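Cytochrome P450 monooxygenase (Rhodococcus sp. ECU0066, PDB 6KBH) is a self-sufficient cytochrome P450 that probably catalyses monooxygenation, carrying heme, FMN and a [2Fe-2S] cluster on one polypeptide. Local coordinates at residues A[193-198]-A[237-242]; A[388-393]-A[708-713]; A[414-419]-A[445-450]; A[657-662]-A[679-684]. All coordinates share one frame; numbering follows the deposited sequence.

Interaction 1. Residues A[193-198]-A[237-242]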
loop_
_atom_site.group_PDB
_atom_site.type_symbol
_atom_site.label_atom_id
_atom_site.label_comp_id
_atom_site.label_asym_id
_atom_site.label_seq_id
_atom_site.Cartn_x
_atom_site.Cartn_y
_atom_site.Cartn_z
ATOM N N GLY A 193 17.418 -17.387 0.818
ATOM C CA GLY A 193 17.961 -18.260 1.837
ATOM C C GLY A 193 19.273 -18.935 1.502
ATOM O O GLY A 193 19.601 -19.945 2.138
ATOM N N VAL A 194 20.033 -18.416 0.541
ATOM C CA VAL A 194 21.275 -19.038 0.079
ATOM C C VAL A 194 22.392 -18.686 1.059
ATOM O O VAL A 194 22.418 -17.562 1.582
ATOM C CB VAL A 194 21.598 -18.601 -1.371
ATOM C CG1 VAL A 194 21.655 -17.077 -1.516
ATOM C CG2 VAL A 194 22.878 -19.243 -1.899
ATOM N N PRO A 195 23.306 -19.613 1.367
ATOM C CA PRO A 195 24.411 -19.291 2.281
ATOM C C PRO A 195 25.264 -18.152 1.746
ATOM O O PRO A 195 25.492 -18.034 0.540
ATOM C CB PRO A 195 25.211 -20.598 2.340
ATOM C CG PRO A 195 24.219 -21.663 2.041
ATOM C CD PRO A 195 23.275 -21.052 1.036
ATOM N N GLU A 196 25.751 -17.315 2.667
ATOM C CA GLU A 196 26.605 -16.199 2.281
ATOM C C GLU A 196 27.897 -16.681 1.632
ATOM O O GLU A 196 28.448 -15.994 0.763
ATOM C CB GLU A 196 26.909 -15.331 3.500
ATOM C CG GLU A 196 25.685 -15.056 4.365
ATOM C CD GLU A 196 25.908 -13.931 5.352
ATOM O OE1 GLU A 196 26.944 -13.243 5.235
ATOM O OE2 GLU A 196 25.051 -13.736 6.243
ATOM N N GLU A 197 28.401 -17.842 2.053
ATOM C CA GLU A 197 29.505 -18.502 1.364
ATOM C C GLU A 197 29.273 -18.557 -0.141
ATOM O O GLU A 197 30.173 -18.274 -0.939
ATOM C CB GLU A 197 29.683 -19.916 1.923
ATOM C CG GLU A 197 29.525 -20.027 3.433
ATOM C CD GLU A 197 28.837 -21.316 3.857
ATOM O OE1 GLU A 197 28.996 -22.343 3.161
ATOM O OE2 GLU A 197 28.123 -21.299 4.880
ATOM N N ASP A 198 28.053 -18.903 -0.542
ATOM C CA ASP A 198 27.722 -19.220 -1.924
ATOM C C ASP A 198 27.243 -18.019 -2.727
ATOM O O ASP A 198 26.951 -18.168 -3.919
ATOM C CB ASP A 198 26.643 -20.303 -1.960
ATOM C CG ASP A 198 27.145 -21.638 -1.455
ATOM O OD1 ASP A 198 28.096 -22.183 -2.053
ATOM O OD2 ASP A 198 26.592 -22.139 -0.454
ATOM N N GLY A 237 22.413 -25.638 -8.786
ATOM C CA GLY A 237 22.002 -27.007 -8.518
ATOM C C GLY A 237 22.682 -27.594 -7.294
ATOM O O GLY A 237 22.050 -28.293 -6.496
ATOM N N THR A 238 23.980 -27.325 -7.133
ATOM C CA THR A 238 24.681 -27.748 -5.925
ATOM C C THR A 238 24.158 -27.009 -4.703
ATOM O O THR A 238 23.970 -27.610 -3.638
ATOM C CB THR A 238 26.182 -27.510 -6.077
ATOM O OG1 THR A 238 26.475 -26.132 -5.811
ATOM C CG2 THR A 238 26.640 -27.857 -7.487
ATOM N N VAL A 239 23.923 -25.701 -4.840
ATOM C CA VAL A 239 23.440 -24.902 -3.720
ATOM C C VAL A 239 22.126 -25.461 -3.191
ATOM O O VAL A 239 21.927 -25.568 -1.975
ATOM C CB VAL A 239 23.302 -23.427 -4.140
ATOM C CG1 VAL A 239 22.666 -22.623 -3.032
ATOM C CG2 VAL A 239 24.660 -22.851 -4.498
ATOM N N LEU A 240 21.216 -25.843 -4.093
ATOM C CA LEU A 240 19.953 -26.434 -3.658
ATOM C C LEU A 240 20.176 -27.772 -2.963
ATOM O O LEU A 240 19.503 -28.080 -1.973
ATOM C CB LEU A 240 19.004 -26.605 -4.842
ATOM C CG LEU A 240 17.609 -27.091 -4.438
ATOM C CD1 LEU A 240 16.964 -26.109 -3.470
ATOM C CD2 LEU A 240 16.721 -27.320 -5.649
ATOM N N ASP A 241 21.106 -28.585 -3.472
ATOM C CA ASP A 241 21.418 -29.848 -2.813
ATOM C C ASP A 241 22.033 -29.616 -1.438
ATOM O O ASP A 241 21.783 -30.383 -0.501
ATOM C CB ASP A 241 22.357 -30.686 -3.682
ATOM C CG ASP A 241 21.646 -31.343 -4.851
ATOM O OD1 ASP A 241 20.395 -31.352 -4.866
ATOM O OD2 ASP A 241 22.341 -31.859 -5.752
ATOM N N LYS A 242 22.842 -28.564 -1.297
ATOM C CA LYS A 242 23.463 -28.279 -0.007
ATOM C C LYS A 242 22.417 -27.894 1.035
ATOM O O LYS A 242 22.393 -28.449 2.140
ATOM C CB LYS A 242 24.508 -27.174 -0.154
ATOM C CG LYS A 242 25.085 -26.720 1.173
ATOM C CD LYS A 242 25.814 -25.393 1.060
ATOM C CE LYS A 242 27.244 -25.586 0.594
ATOM N NZ LYS A 242 28.038 -24.333 0.729
#
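Lys242 reaches from the end of helix 219-242 toward the loop 193-198, and its meeting with Asp198 is the main polar part of the contact. The two side chains approach tip to tip, and Lys242 NZ lies 2.9 Å from Asp198 OD2, which receives it on its syn lone pair. The lysine leaves its helix extended, with CG anti to the backbone N (chi1 174°), until chi3 (-84°) turns CE aside. Glu197 comes to the same ammonium group at a slant. Glu197 OE1 is 3.3 Å from Lys242 NZ, which makes this the weaker of the two salt bridges. One cation thus serves two carboxylates of adjacent residues, a small network at the protein surface. On the way out, the lysine chain runs past the Pro195 ring in the opposite direction, with Lys242 CD 4.2 Å from Pro195 CG.

Beneath the charges the contact turns apolar. Val239 sends its two methyls to different partners: CG1 meets Val194 CG2 at 3.6 Å, while CG2 slides alongside Asp198, 4.1 Å from Asp198 CB. Val194 is buried and also packs on Leu189, Met199 and Leu202 of the two flanking helices. A backbone bond from Asp198 N to Pro195 O (2.9 Å) closes a turn that includes both acidic residues. Gly193, with its positive phi, ends helix 183-192 just before the loop. This is the turn between the E and F helices of the cytochrome P450 fold, held against the C-terminal end of the G helix.

Interaction 2. Residues A[388-393]-A[708-713]; sequences YGSHQC and SGITVP. With HEM (protoporphyrin IX containing Fe), chain C.
Tyr388 and Gly389, at the start of the Cys-ligand loop of the P450 fold, rest on Ser708 of the [2Fe-2S] ferredoxin domain, so that the heme-thiolate loop itself meets the iron-sulfur module. Tyr388 brings CE2 obliquely to 3.7 Å from Ser708 CA, and its ring also packs on Lys85 and Phe88. Beside it Gly389 CA lies 3.3 Å from Ser708 O, where a side chain on the glycine would have been tight. Further along, Ile710 directs CG2 to Ser390 N at 4.1 Å. No hydrogen bond joins the two segments, which meet by van der Waals contact. An alanine in place of Tyr388 would probably open a gap beside Ser708 and leave Lys85 and Phe88 without the ring they touch.

In the next shell, Ser708 OG is hydrogen-bonded to the terminal carboxylate of Leu786, while Gly709 and Ile710 form a G1 beta bulge facing Leu705. His391 stacks on His133, and His391 ND1 gives a bent bond (142°) to heme propionate O1D at 2.9 Å, in the ring plane, and is also hydrogen-bonded to Leu125 O. Cys393, its SG anti to the backbone N (chi1 -178°), binds the heme iron axially with SG at 2.3 Å.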
loop_
_atom_site.group_PDB
_atom_site.type_symbol
_atom_site.label_atom_id
_atom_site.label_comp_id
_atom_site.label_asym_id
_atom_site.label_seq_id
_atom_site.Cartn_x
_atom_site.Cartn_y
_atom_site.Cartn_z
ATOM N N TYR A 388 -1.277 -7.128 -12.173
ATOM C CA TYR A 388 -2.606 -7.121 -11.584
ATOM C C TYR A 388 -3.220 -8.505 -11.712
ATOM O O TYR A 388 -3.039 -9.178 -12.731
ATOM C CB TYR A 388 -3.499 -6.077 -12.267
ATOM C CG TYR A 388 -4.719 -5.680 -11.470
ATOM C CD1 TYR A 388 -4.612 -4.834 -10.374
ATOM C CD2 TYR A 388 -5.978 -6.148 -11.816
ATOM C CE1 TYR A 388 -5.724 -4.469 -9.644
ATOM C CE2 TYR A 388 -7.096 -5.785 -11.093
ATOM C CZ TYR A 388 -6.964 -4.947 -10.009
ATOM O OH TYR A 388 -8.078 -4.585 -9.287
ATOM N N GLY A 389 -3.938 -8.922 -10.668
ATOM C CA GLY A 389 -4.689 -10.161 -10.701
ATOM C C GLY A 389 -3.891 -11.406 -10.373
ATOM O O GLY A 389 -3.037 -11.392 -9.481
ATOM N N SER A 390 -4.164 -12.484 -11.116
ATOM C CA SER A 390 -3.631 -13.809 -10.804
ATOM C C SER A 390 -2.124 -13.801 -10.573
ATOM O O SER A 390 -1.631 -14.434 -9.633
ATOM C CB SER A 390 -3.974 -14.782 -11.934
ATOM O OG SER A 390 -5.372 -14.852 -12.150
ATOM N N HIS A 391 -1.372 -13.108 -11.423
ATOM C CA HIS A 391 0.081 -13.210 -11.424
ATOM C C HIS A 391 0.768 -11.984 -10.838
ATOM O O HIS A 391 1.981 -11.835 -11.016
ATOM C CB HIS A 391 0.598 -13.441 -12.848
ATOM C CG HIS A 391 0.180 -14.746 -13.448
ATOM N ND1 HIS A 391 1.002 -15.852 -13.471
ATOM C CD2 HIS A 391 -0.970 -15.119 -14.058
ATOM C CE1 HIS A 391 0.375 -16.851 -14.066
ATOM N NE2 HIS A 391 -0.824 -16.433 -14.432
ATOM N N GLN A 392 0.029 -11.100 -10.166
ATOM C CA GLN A 392 0.619 -9.876 -9.634
ATOM C C GLN A 392 1.886 -10.182 -8.846
ATOM O O GLN A 392 1.943 -11.153 -8.084
ATOM C CB GLN A 392 -0.377 -9.132 -8.740
ATOM C CG GLN A 392 0.017 -7.685 -8.485
ATOM C CD GLN A 392 -0.757 -7.046 -7.347
ATOM O OE1 GLN A 392 -1.144 -7.712 -6.387
ATOM N NE2 GLN A 392 -0.996 -5.745 -7.460
ATOM N N CYS A 393 2.902 -9.344 -9.052
ATOM C CA CYS A 393 4.232 -9.511 -8.481
ATOM C C CYS A 393 4.168 -9.903 -7.012
ATOM O O CYS A 393 3.617 -9.171 -6.182
ATOM C CB CYS A 393 5.019 -8.209 -8.643
ATOM S SG CYS A 393 6.717 -8.267 -8.046
ATOM N N SER A 708 -9.897 -7.840 -9.142
ATOM C CA SER A 708 -8.680 -8.625 -9.301
ATOM C C SER A 708 -8.924 -9.915 -10.073
ATOM O O SER A 708 -8.008 -10.416 -10.734
ATOM C CB SER A 708 -8.076 -8.946 -7.931
ATOM O OG SER A 708 -7.658 -7.765 -7.269
ATOM N N GLY A 709 -10.133 -10.466 -10.004
ATOM C CA GLY A 709 -10.428 -11.696 -10.711
ATOM C C GLY A 709 -9.928 -12.953 -10.039
ATOM O O GLY A 709 -9.588 -13.921 -10.729
ATOM N N ILE A 710 -9.864 -12.961 -8.705
ATOM C CA ILE A 710 -9.477 -14.129 -7.926
ATOM C C ILE A 710 -10.476 -14.325 -6.788
ATOM O O ILE A 710 -11.170 -13.394 -6.373
ATOM C CB ILE A 710 -8.033 -14.009 -7.369
ATOM C CG1 ILE A 710 -8.019 -13.091 -6.156
ATOM C CG2 ILE A 710 -7.077 -13.449 -8.417
ATOM C CD1 ILE A 710 -6.875 -13.327 -5.210
ATOM N N THR A 711 -10.561 -15.572 -6.307
ATOM C CA THR A 711 -11.320 -15.941 -5.109
ATOM C C THR A 711 -10.343 -16.310 -4.007
ATOM O O THR A 711 -9.541 -17.232 -4.168
ATOM C CB THR A 711 -12.251 -17.141 -5.350
ATOM O OG1 THR A 711 -12.782 -17.123 -6.677
ATOM C CG2 THR A 711 -13.421 -17.126 -4.380
ATOM N N VAL A 712 -10.435 -15.627 -2.879
ATOM C CA VAL A 712 -9.631 -15.929 -1.696
ATOM C C VAL A 712 -10.506 -16.701 -0.716
ATOM O O VAL A 712 -11.647 -16.291 -0.462
ATOM C CB VAL A 712 -9.056 -14.657 -1.032
ATOM C CG1 VAL A 712 -8.536 -14.968 0.354
ATOM C CG2 VAL A 712 -7.939 -14.095 -1.893
ATOM N N PRO A 713 -10.033 -17.816 -0.161
ATOM C CA PRO A 713 -10.812 -18.517 0.865
ATOM C C PRO A 713 -10.519 -17.961 2.249
ATOM O O PRO A 713 -9.378 -17.660 2.604
ATOM C CB PRO A 713 -10.318 -19.963 0.735
ATOM C CG PRO A 713 -8.885 -19.809 0.331
ATOM C CD PRO A 713 -8.815 -18.557 -0.527
HETATM C CHA HEM C . 5.505 -11.204 -11.582
HETATM C CHB HEM C . 6.899 -6.367 -11.903
HETATM C CHC HEM C . 10.295 -7.023 -7.897
HETATM C CHD HEM C . 8.886 -11.812 -7.607
HETATM C C1A HEM C . 5.774 -9.787 -11.831
HETATM C C2A HEM C . 4.964 -9.266 -12.938
HETATM C C3A HEM C . 5.345 -7.925 -13.025
HETATM C C4A HEM C . 6.365 -7.760 -11.956
HETATM C CMA HEM C . 4.832 -6.903 -13.992
HETATM C CAA HEM C . 3.941 -9.973 -13.774
HETATM C CBA HEM C . 2.521 -9.628 -13.449
HETATM C CGA HEM C . 1.416 -10.431 -14.048
HETATM O O1A HEM C . 1.855 -11.090 -15.028
HETATM O O2A HEM C . 0.348 -10.224 -13.410
HETATM C C1B HEM C . 7.945 -6.067 -10.875
HETATM C C2B HEM C . 8.602 -4.696 -10.664
HETATM C C3B HEM C . 9.660 -4.909 -9.406
HETATM C C4B HEM C . 9.528 -6.367 -9.012
HETATM C CMB HEM C . 8.342 -3.447 -11.435
HETATM C CAB HEM C . 10.572 -3.901 -8.795
HETATM C CBB HEM C . 9.988 -2.605 -8.351
HETATM C C1C HEM C . 9.986 -8.465 -7.683
HETATM C C2C HEM C . 10.789 -8.971 -6.601
HETATM C C3C HEM C . 10.422 -10.294 -6.502
HETATM C C4C HEM C . 9.418 -10.453 -7.543
HETATM C CMC HEM C . 11.786 -8.231 -5.772
HETATM C CAC HEM C . 10.938 -11.296 -5.516
HETATM C CBC HEM C . 11.850 -12.387 -5.949
HETATM C C1D HEM C . 7.893 -11.869 -8.687
HETATM C C2D HEM C . 7.286 -13.233 -8.828
HETATM C C3D HEM C . 6.223 -13.051 -10.077
HETATM C C4D HEM C . 6.378 -11.607 -10.462
HETATM C CMD HEM C . 7.595 -14.444 -8.018
HETATM C CAD HEM C . 5.322 -14.085 -10.654
HETATM C CBD HEM C . 4.085 -14.372 -9.867
HETATM C CGD HEM C . 2.975 -15.054 -10.579
HETATM O O1D HEM C . 3.171 -14.930 -11.812
HETATM O O2D HEM C . 2.156 -15.546 -9.761
HETATM N NA HEM C . 6.647 -8.883 -11.214
HETATM N NB HEM C . 8.438 -7.048 -9.849
HETATM N NC HEM C . 9.130 -9.362 -8.282
HETATM N ND HEM C . 7.376 -10.766 -9.617
HETATM FE FE HEM C . 8.030 -8.911 -9.832
#

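Interaction 3. Residues A[414-419]-A[445-450]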
loop_
_atom_site.group_PDB
_atom_site.type_symbol
_atom_site.label_atom_id
_atom_site.label_comp_id
_atom_site.label_asym_id
_atom_site.label_seq_id
_atom_site.Cartn_x
_atom_site.Cartn_y
_atom_site.Cartn_z
ATOM N N LEU A 414 22.352 12.431 2.603
ATOM C CA LEU A 414 22.765 13.323 1.519
ATOM C C LEU A 414 21.584 14.092 0.932
ATOM O O LEU A 414 21.256 13.930 -0.249
ATOM C CB LEU A 414 23.479 12.540 0.418
ATOM C CG LEU A 414 24.473 11.447 0.813
ATOM C CD1 LEU A 414 25.273 10.982 -0.389
ATOM C CD2 LEU A 414 25.405 11.974 1.871
ATOM N N PRO A 415 20.935 14.959 1.719
ATOM C CA PRO A 415 19.893 15.817 1.135
ATOM C C PRO A 415 20.450 16.880 0.211
ATOM O O PRO A 415 19.716 17.378 -0.651
ATOM C CB PRO A 415 19.221 16.451 2.364
ATOM C CG PRO A 415 19.743 15.692 3.547
ATOM C CD PRO A 415 21.107 15.239 3.151
ATOM N N HIS A 416 21.722 17.248 0.368
ATOM C CA HIS A 416 22.399 18.224 -0.474
ATOM C C HIS A 416 22.941 17.614 -1.766
ATOM O O HIS A 416 23.820 18.203 -2.410
ATOM C CB HIS A 416 23.529 18.890 0.313
ATOM C CG HIS A 416 24.627 17.949 0.697
ATOM N ND1 HIS A 416 24.386 16.711 1.250
ATOM C CD2 HIS A 416 25.973 18.067 0.609
ATOM C CE1 HIS A 416 25.536 16.104 1.482
ATOM N NE2 HIS A 416 26.514 16.906 1.105
ATOM N N MET A 417 22.438 16.442 -2.139
ATOM C CA MET A 417 22.837 15.781 -3.370
ATOM C C MET A 417 21.991 16.282 -4.532
ATOM O O MET A 417 20.774 16.442 -4.406
ATOM C CB MET A 417 22.687 14.268 -3.218
ATOM C CG MET A 417 22.743 13.479 -4.508
ATOM S SD MET A 417 21.944 11.869 -4.353
ATOM C CE MET A 417 23.134 10.994 -3.342
ATOM N N GLU A 418 22.637 16.539 -5.669
ATOM C CA GLU A 418 21.917 16.951 -6.866
ATOM C C GLU A 418 22.475 16.221 -8.077
ATOM O O GLU A 418 23.562 15.639 -8.039
ATOM C CB GLU A 418 21.978 18.471 -7.094
ATOM C CG GLU A 418 23.355 19.022 -7.391
ATOM C CD GLU A 418 23.355 20.528 -7.581
ATOM O OE1 GLU A 418 22.274 21.145 -7.469
ATOM O OE2 GLU A 418 24.438 21.096 -7.843
ATOM N N LEU A 419 21.701 16.262 -9.157
ATOM C CA LEU A 419 22.111 15.641 -10.406
ATOM C C LEU A 419 23.181 16.476 -11.095
ATOM O O LEU A 419 23.107 17.708 -11.125
ATOM C CB LEU A 419 20.908 15.477 -11.336
ATOM C CG LEU A 419 20.009 14.259 -11.141
ATOM C CD1 LEU A 419 18.750 14.388 -11.985
ATOM C CD2 LEU A 419 20.765 12.999 -11.491
ATOM N N PRO A 445 30.735 17.136 0.206
ATOM C CA PRO A 445 31.061 16.133 1.237
ATOM C C PRO A 445 31.213 16.710 2.632
ATOM O O PRO A 445 30.724 16.108 3.595
ATOM C CB PRO A 445 32.377 15.524 0.729
ATOM C CG PRO A 445 32.431 15.870 -0.729
ATOM C CD PRO A 445 31.765 17.202 -0.844
ATOM N N ALA A 446 31.898 17.847 2.785
ATOM C CA ALA A 446 32.077 18.416 4.119
ATOM C C ALA A 446 30.740 18.699 4.788
ATOM O O ALA A 446 30.626 18.610 6.016
ATOM C CB ALA A 446 32.913 19.693 4.042
ATOM N N ARG A 447 29.720 19.006 3.992
ATOM C CA ARG A 447 28.430 19.498 4.452
ATOM C C ARG A 447 27.450 18.388 4.824
ATOM O O ARG A 447 26.302 18.689 5.168
ATOM C CB ARG A 447 27.827 20.395 3.366
ATOM C CG ARG A 447 26.603 21.195 3.753
ATOM C CD ARG A 447 26.301 22.188 2.668
ATOM N NE ARG A 447 27.269 23.275 2.706
ATOM C CZ ARG A 447 26.972 24.515 3.074
ATOM N NH1 ARG A 447 25.729 24.824 3.411
ATOM N NH2 ARG A 447 27.913 25.449 3.088
ATOM N N ASN A 448 27.859 17.121 4.760
ATOM C CA ASN A 448 26.978 16.052 5.201
ATOM C C ASN A 448 26.470 16.368 6.606
ATOM O O ASN A 448 27.282 16.633 7.505
ATOM C CB ASN A 448 27.690 14.694 5.223
ATOM C CG ASN A 448 28.350 14.337 3.905
ATOM O OD1 ASN A 448 29.458 13.798 3.881
ATOM N ND2 ASN A 448 27.672 14.618 2.803
ATOM N N PRO A 449 25.154 16.366 6.837
ATOM C CA PRO A 449 24.667 16.451 8.222
ATOM C C PRO A 449 25.213 15.331 9.087
ATOM O O PRO A 449 25.201 15.441 10.319
ATOM C CB PRO A 449 23.142 16.348 8.071
ATOM C CG PRO A 449 22.861 16.655 6.629
ATOM C CD PRO A 449 24.057 16.155 5.877
ATOM N N GLU A 450 25.726 14.274 8.455
ATOM C CA GLU A 450 26.119 13.061 9.156
ATOM C C GLU A 450 27.348 13.278 10.033
ATOM O O GLU A 450 27.400 12.779 11.164
ATOM C CB GLU A 450 26.377 11.963 8.127
ATOM C CG GLU A 450 26.833 10.640 8.688
ATOM C CD GLU A 450 27.550 9.818 7.647
ATOM O OE1 GLU A 450 26.889 9.373 6.685
ATOM O OE2 GLU A 450 28.775 9.626 7.784
#
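His416 lays its ring against Arg447 and Asn448, joining a type I beta turn of the P450 domain, Leu414 to Met417, which leads from helix 396-413 into strand 418-419, to a second, Pro445 to Asn448, which comes just after strand 440-442 and precedes helix 449-452. From the backbone, the CB of His416 already points toward the second turn. The first torsion then sets CG between the backbone N and the carbonyl carbon (chi1 65°). On one flank of the ring His416 CD2 comes to 4.1 Å from Arg447 CB, and the carbonyl carbon of Arg447 lies over one face. Asn448 ND2 sits in the ring plane off the CE1-NE2 edge, 2.9 Å from His416 CE1, while the amide itself is turned by 70°. At the tip, His416 NE2 is hydrogen-bonded to Asp444 O, just ahead of the second turn, and lies 4.3 Å from Pro445 N. Trp443 meets the same ring with its plane nearly perpendicular.

Around this histidine the two turns hold their own shape. A bond from Asn448 N to Pro445 O, 3.3 Å, closes the second, whereas that from Met417 N to Leu414 O is weak. Leu414 runs beside the Asn448 side chain, pointing the same way, with Leu414 CD2 3.6 Å from Asn448 ND2. A salt bridge between Glu450 and Arg413 adds a further tie. At the margin two proline rings meet tip to tip, Pro415 CD lying 4.1 Å from Pro449 CD.

Interaction 4. Residues A[657-662]-A[679-684]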
loop_
_atom_site.group_PDB
_atom_site.type_symbol
_atom_site.label_atom_id
_atom_site.label_comp_id
_atom_site.label_asym_id
_atom_site.label_seq_id
_atom_site.Cartn_x
_atom_site.Cartn_y
_atom_site.Cartn_z
ATOM N N VAL A 657 -30.837 11.662 21.915
ATOM C CA VAL A 657 -29.785 11.563 22.929
ATOM C C VAL A 657 -28.510 11.033 22.272
ATOM O O VAL A 657 -28.480 9.884 21.805
ATOM C CB VAL A 657 -30.184 10.628 24.095
ATOM C CG1 VAL A 657 -29.122 10.682 25.211
ATOM C CG2 VAL A 657 -31.599 10.858 24.636
ATOM N N TYR A 658 -27.457 11.846 22.256
ATOM C CA TYR A 658 -26.125 11.354 21.938
ATOM C C TYR A 658 -25.306 11.254 23.214
ATOM O O TYR A 658 -25.477 12.053 24.142
ATOM C CB TYR A 658 -25.396 12.233 20.921
ATOM C CG TYR A 658 -26.194 12.526 19.685
ATOM C CD1 TYR A 658 -27.225 13.449 19.704
ATOM C CD2 TYR A 658 -25.914 11.880 18.500
ATOM C CE1 TYR A 658 -27.951 13.719 18.586
ATOM C CE2 TYR A 658 -26.642 12.138 17.366
ATOM C CZ TYR A 658 -27.662 13.065 17.419
ATOM O OH TYR A 658 -28.408 13.352 16.301
ATOM N N SER A 659 -24.416 10.261 23.255
ATOM C CA SER A 659 -23.738 9.963 24.501
ATOM C C SER A 659 -22.426 9.246 24.247
ATOM O O SER A 659 -22.253 8.562 23.236
ATOM C CB SER A 659 -24.621 9.109 25.399
ATOM O OG SER A 659 -24.794 7.801 24.863
ATOM N N CYS A 660 -21.512 9.389 25.209
ATOM C CA CYS A 660 -20.150 8.918 25.016
ATOM C C CYS A 660 -19.412 8.817 26.343
ATOM O O CYS A 660 -19.425 9.759 27.140
ATOM C CB CYS A 660 -19.419 9.851 24.052
ATOM S SG CYS A 660 -17.691 9.476 23.864
ATOM N N GLY A 661 -18.774 7.676 26.589
ATOM C CA GLY A 661 -18.026 7.467 27.805
ATOM C C GLY A 661 -17.622 6.017 27.982
ATOM O O GLY A 661 -17.489 5.264 27.011
ATOM N N PRO A 662 -17.412 5.601 29.231
ATOM C CA PRO A 662 -17.085 4.195 29.489
ATOM C C PRO A 662 -18.243 3.294 29.095
ATOM O O PRO A 662 -19.407 3.700 29.114
ATOM C CB PRO A 662 -16.831 4.155 31.003
ATOM C CG PRO A 662 -16.611 5.588 31.402
ATOM C CD PRO A 662 -17.459 6.392 30.470
ATOM N N ASP A 679 -34.416 5.174 16.611
ATOM C CA ASP A 679 -33.263 5.986 16.234
ATOM C C ASP A 679 -32.995 7.115 17.224
ATOM O O ASP A 679 -32.400 8.137 16.855
ATOM C CB ASP A 679 -33.450 6.538 14.819
ATOM C CG ASP A 679 -32.198 6.403 13.972
ATOM O OD1 ASP A 679 -31.111 6.177 14.546
ATOM O OD2 ASP A 679 -32.300 6.519 12.732
ATOM N N THR A 680 -33.428 6.951 18.477
ATOM C CA THR A 680 -33.315 8.006 19.479
ATOM C C THR A 680 -31.898 8.141 20.024
ATOM O O THR A 680 -31.388 9.259 20.157
ATOM C CB THR A 680 -34.284 7.735 20.631
ATOM O OG1 THR A 680 -34.244 6.341 20.968
ATOM C CG2 THR A 680 -35.699 8.118 20.239
ATOM N N LEU A 681 -31.253 7.027 20.358
ATOM C CA LEU A 681 -29.973 7.048 21.054
ATOM C C LEU A 681 -28.828 6.856 20.072
ATOM O O LEU A 681 -28.882 5.973 19.212
ATOM C CB LEU A 681 -29.915 5.960 22.129
ATOM C CG LEU A 681 -28.508 5.704 22.681
ATOM C CD1 LEU A 681 -28.001 6.921 23.445
ATOM C CD2 LEU A 681 -28.463 4.458 23.546
ATOM N N HIS A 682 -27.790 7.677 20.210
ATOM C CA HIS A 682 -26.556 7.497 19.463
ATOM C C HIS A 682 -25.391 7.490 20.438
ATOM O O HIS A 682 -25.353 8.282 21.382
ATOM C CB HIS A 682 -26.361 8.589 18.416
ATOM C CG HIS A 682 -27.573 8.840 17.577
ATOM N ND1 HIS A 682 -28.628 9.615 18.009
ATOM C CD2 HIS A 682 -27.900 8.418 16.333
ATOM C CE1 HIS A 682 -29.552 9.659 17.066
ATOM N NE2 HIS A 682 -29.135 8.941 16.039
ATOM N N VAL A 683 -24.450 6.587 20.208
ATOM C CA VAL A 683 -23.319 6.381 21.097
ATOM C C VAL A 683 -22.046 6.367 20.270
ATOM O O VAL A 683 -22.055 6.014 19.088
ATOM C CB VAL A 683 -23.447 5.064 21.894
ATOM C CG1 VAL A 683 -24.368 5.256 23.083
ATOM C CG2 VAL A 683 -23.962 3.968 20.986
ATOM N N GLU A 684 -20.947 6.770 20.895
ATOM C CA GLU A 684 -19.616 6.574 20.342
ATOM C C GLU A 684 -18.775 5.834 21.373
ATOM O O GLU A 684 -18.634 6.288 22.516
ATOM C CB GLU A 684 -18.950 7.903 19.961
ATOM C CG GLU A 684 -17.440 7.802 19.774
ATOM C CD GLU A 684 -16.909 8.710 18.674
ATOM O OE1 GLU A 684 -17.134 8.407 17.481
ATOM O OE2 GLU A 684 -16.246 9.716 19.001
#
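Strands 655-661 and 681-685 are the parallel neighbours of a beta-alpha-beta crossover, linked by helix 663-672, in the parallel sheet of the reductase part, and Val657 and Leu681 begin their pairing. The donors alternate between the two strands: Val657 N donates to Thr680 O at 3.0 Å in a nearly straight bond, and His682 N returns to Val657 O at 2.8 Å. Next, Ser659 N reaches His682 O at 2.9 Å, although this bond is bent. CA-H...O contacts fill in between, as from Tyr658 CA to His682 O.

Tyr658 and His682 stand side by side on the face that also carries Cys660 and Glu684. Their rings form an offset stack with centroids 4.3 Å apart and planes at 15°. The overlap is at the rims, with His682 ND1 over the tyrosine and Tyr658 CE2 over the imidazole. The tyrosine hydroxyl is hydrogen-bonded to Asp573 N, which fixes the far end of the ring. An alanine here would probably leave that imidazole face without its stacking partner and Asp573 N without the hydroxyl. On the reverse face Val657 CG1 lies 4.3 Å from Leu681 CD1, while Ser659, Leu681 and Val683 pack on the crossover helix.

The strand then delivers Glu684, a residue that binds FMN, to the flavin. Glu684 N is hydrogen-bonded to Ser659 O at 3.2 Å.

Overall arrangement
From the N terminus, interaction 1 comes first, returning the chain after 38 mostly helical residues and joining the E-F turn to the G helix. Interaction 2 opens next, at the heme-ligand loop, but closes only 314 residues later in the iron-sulfur domain. Inside that long loop nest interactions 3 and 4, which follow each other in series. Interaction 3 closes a short loop at the end of the P450 part, and interaction 4 closes a beta-alpha-beta unit near the flavin. None of the four touches another, and interactions 1 and 4 have centres about 62 Å apart. Three contacts are thus local to their modules, while interaction 2 ties one module to another.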